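Local atomic coordinates of extracellular solute-binding protein family 1 (Arthrobacter chlorophenolicus, PDB entry 4R2F), a protein that probably serves as the extracellular sugar-binding component of a bacterial transport system, and holds the disaccharide laminaribiose in its pocket. Residues A104-F107 with E108-G111. Residues are numbered along the deposited sequence; the frame is centred on the assembly and turned at random.
Sequences AFQF and EEQG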
ATOM      1  N   ALA A 104       9.993   5.242   7.829  1.00 34.79           N
ATOM      2  CA  ALA A 104      11.336   5.044   8.346  1.00 25.49           C
ATOM      3  C   ALA A 104      12.332   6.110   7.812  1.00 34.90           C
ATOM      4  O   ALA A 104      13.262   6.491   8.514  1.00 31.38           O
ATOM      5  CB  ALA A 104      11.805   3.654   7.993  1.00 30.62           C
ATOM      6  N   PHE A 105      12.151   6.587   6.580  1.00 33.86           N
ATOM      7  CA  PHE A 105      13.053   7.606   6.045  1.00 31.61           C
ATOM      8  C   PHE A 105      12.868   8.983   6.728  1.00 31.82           C
ATOM      9  O   PHE A 105      13.831   9.701   6.899  1.00 32.46           O
ATOM     10  CB  PHE A 105      12.931   7.744   4.525  1.00 38.49           C
ATOM     11  CG  PHE A 105      13.386   6.524   3.770  1.00 29.85           C
ATOM     12  CD1 PHE A 105      14.716   6.357   3.444  1.00 30.45           C
ATOM     13  CD2 PHE A 105      12.482   5.512   3.430  1.00 28.93           C
ATOM     14  CE1 PHE A 105      15.130   5.223   2.769  1.00 31.80           C
ATOM     15  CE2 PHE A 105      12.885   4.389   2.744  1.00 37.91           C
ATOM     16  CZ  PHE A 105      14.210   4.241   2.416  1.00 23.78           C
ATOM     17  N   GLN A 106      11.633   9.331   7.084  1.00 35.81           N
ATOM     18  CA  GLN A 106      11.345  10.563   7.793  0.50 16.38           C
ATOM     19  C   GLN A 106      12.001  10.492   9.144  1.00 34.65           C
ATOM     20  O   GLN A 106      12.678  11.429   9.561  1.00 30.03           O
ATOM     21  CB  GLN A 106       9.847  10.777   7.984  0.50 18.39           C
ATOM     22  CG  GLN A 106       9.496  12.137   8.560  0.50 37.99           C
ATOM     23  CD  GLN A 106      10.196  13.279   7.826  0.50 74.07           C
ATOM     24  OE1 GLN A 106      10.795  14.164   8.443  0.50 48.17           O
ATOM     25  NE2 GLN A 106      10.127  13.259   6.501  0.50 48.95           N
ATOM     26  N   PHE A 107      11.823   9.382   9.852  1.00 32.41           N
ATOM     27  CA  PHE A 107      12.359   9.313  11.219  1.00 36.19           C
ATOM     28  C   PHE A 107      13.867   9.180  11.220  1.00 38.57           C
ATOM     29  O   PHE A 107      14.552   9.593  12.164  1.00 31.74           O
ATOM     30  CB  PHE A 107      11.650   8.224  12.059  1.00 33.22           C
ATOM     31  CG  PHE A 107      10.204   8.523  12.296  1.00 31.49           C
ATOM     32  CD1 PHE A 107       9.828   9.740  12.864  1.00 69.58           C
ATOM     33  CD2 PHE A 107       9.204   7.623  11.929  1.00 34.22           C
ATOM     34  CE1 PHE A 107       8.497  10.053  13.061  1.00 57.92           C
ATOM     35  CE2 PHE A 107       7.872   7.940  12.117  1.00 35.63           C
ATOM     36  CZ  PHE A 107       7.517   9.153  12.686  1.00 59.96           C
ATOM     37  N   GLU A 108      14.420   8.656  10.144  1.00 28.33           N
ATOM     38  CA  GLU A 108      15.872   8.633  10.038  1.00 32.89           C
ATOM     39  C   GLU A 108      16.434  10.038   9.888  1.00 28.68           C
ATOM     40  O   GLU A 108      17.435  10.390  10.507  1.00 33.99           O
ATOM     41  CB  GLU A 108      16.306   7.798   8.859  1.00 38.52           C
ATOM     42  CG  GLU A 108      17.795   7.529   8.855  1.00 51.09           C
ATOM     43  CD  GLU A 108      18.518   8.203   7.721  1.00 52.65           C
ATOM     44  OE1 GLU A 108      17.857   8.808   6.860  1.00 64.25           O
ATOM     45  OE2 GLU A 108      19.752   8.073   7.669  1.00 67.44           O
ATOM     46  N   GLU A 109      15.782  10.837   9.059  1.00 30.71           N
ATOM     47  CA  GLU A 109      16.203  12.233   8.829  1.00 36.38           C
ATOM     48  C   GLU A 109      16.147  12.991  10.151  1.00 46.24           C
ATOM     49  O   GLU A 109      17.005  13.789  10.438  1.00 33.87           O
ATOM     50  CB  GLU A 109      15.296  12.866   7.768  1.00 39.38           C
ATOM     51  CG  GLU A 109      15.525  14.329   7.421  1.00 60.66           C
ATOM     52  CD  GLU A 109      14.918  14.669   6.065  1.00139.90           C
ATOM     53  OE1 GLU A 109      13.764  15.155   6.003  1.00 81.10           O
ATOM     54  OE2 GLU A 109      15.586  14.403   5.046  1.00 87.10           O
ATOM     55  N   GLN A 110      15.168  12.674  10.987  1.00 32.63           N
ATOM     56  CA  GLN A 110      14.997  13.338  12.273  1.00 30.91           C
ATOM     57  C   GLN A 110      15.888  12.738  13.333  1.00 32.98           C
ATOM     58  O   GLN A 110      15.882  13.199  14.444  1.00 33.41           O
ATOM     59  CB  GLN A 110      13.550  13.218  12.778  1.00 32.60           C
ATOM     60  CG  GLN A 110      12.513  13.954  11.951  1.00 52.06           C
ATOM     61  CD  GLN A 110      11.085  13.649  12.402  1.00 41.90           C
ATOM     62  OE1 GLN A 110      10.836  13.215  13.532  1.00 42.33           O
ATOM     63  NE2 GLN A 110      10.151  13.893  11.520  1.00 44.00           N
ATOM     64  N   GLY A 111      16.609  11.683  13.014  1.00 38.69           N
ATOM     65  CA  GLY A 111      17.530  11.111  13.959  1.00 36.65           C
ATOM     66  C   GLY A 111      16.893  10.237  15.022  1.00 36.05           C
ATOM     67  O   GLY A 111      17.490  10.040  16.069  1.00 33.30           O
TER
HETATM   68  O   HOH W   1      15.987   9.555   5.242  1.00 38.79           O
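The last turn of helix 103-109, in an extracellular solute-binding protein fold, is closed by a Schellman motif at Gly111 and carries one side-chain bond between Gln106 and Gln110. The main-chain bonds run in i to i+4 order: Glu108 N to Ala104 O, Glu109 N to Phe105 O and Gln110 N to Gln106 O. Alongside the last of these, Gln110 NE2 donates to Gln106 OE1 at 3.2 Å, an approach that lies in the carbonyl plane and uses a lone pair. The N-H...O angle of 157° shows a fairly straight bond. The two amide planes are turned 54° against each other. Gln106 is bent at chi2 (49°), which curls its amide back so that OE1 meets NE2, whereas the Gln110 chain stays extended beyond CG. Gln106 was modelled in two conformers, and this bond belongs to one of them, so it may not hold throughout. The other end of the Gln110 amide, OE1, comes to the edge of the Phe107 ring, 3.7 Å from CD1, with ring and amide planes nearly perpendicular.

The Schellman evidence is the positive phi of Gly111 with two bonds back into the last turn, one of them Gly111 N to Glu108 O at 2.9 Å. Around this turn, Ala104, Phe105 and Glu108 touch Val147 of strand 145-161, Gln106 touches Ala389 and Ala392 of helix 389-396, and Phe107 touches Phe84 and Ile88 of helix 80-89.

A water bridges main chain and carboxylate, donating to Phe105 O at 2.7 Å and also to Glu108 OE1. Glu108 OE2 turns to Lys144 and Tyr115, a salt bridge and a hydrogen bond that would be expected to favour the ionised carboxylate. Glu109 OE1 instead forms a salt bridge with Lys430, just beyond helix 414-428.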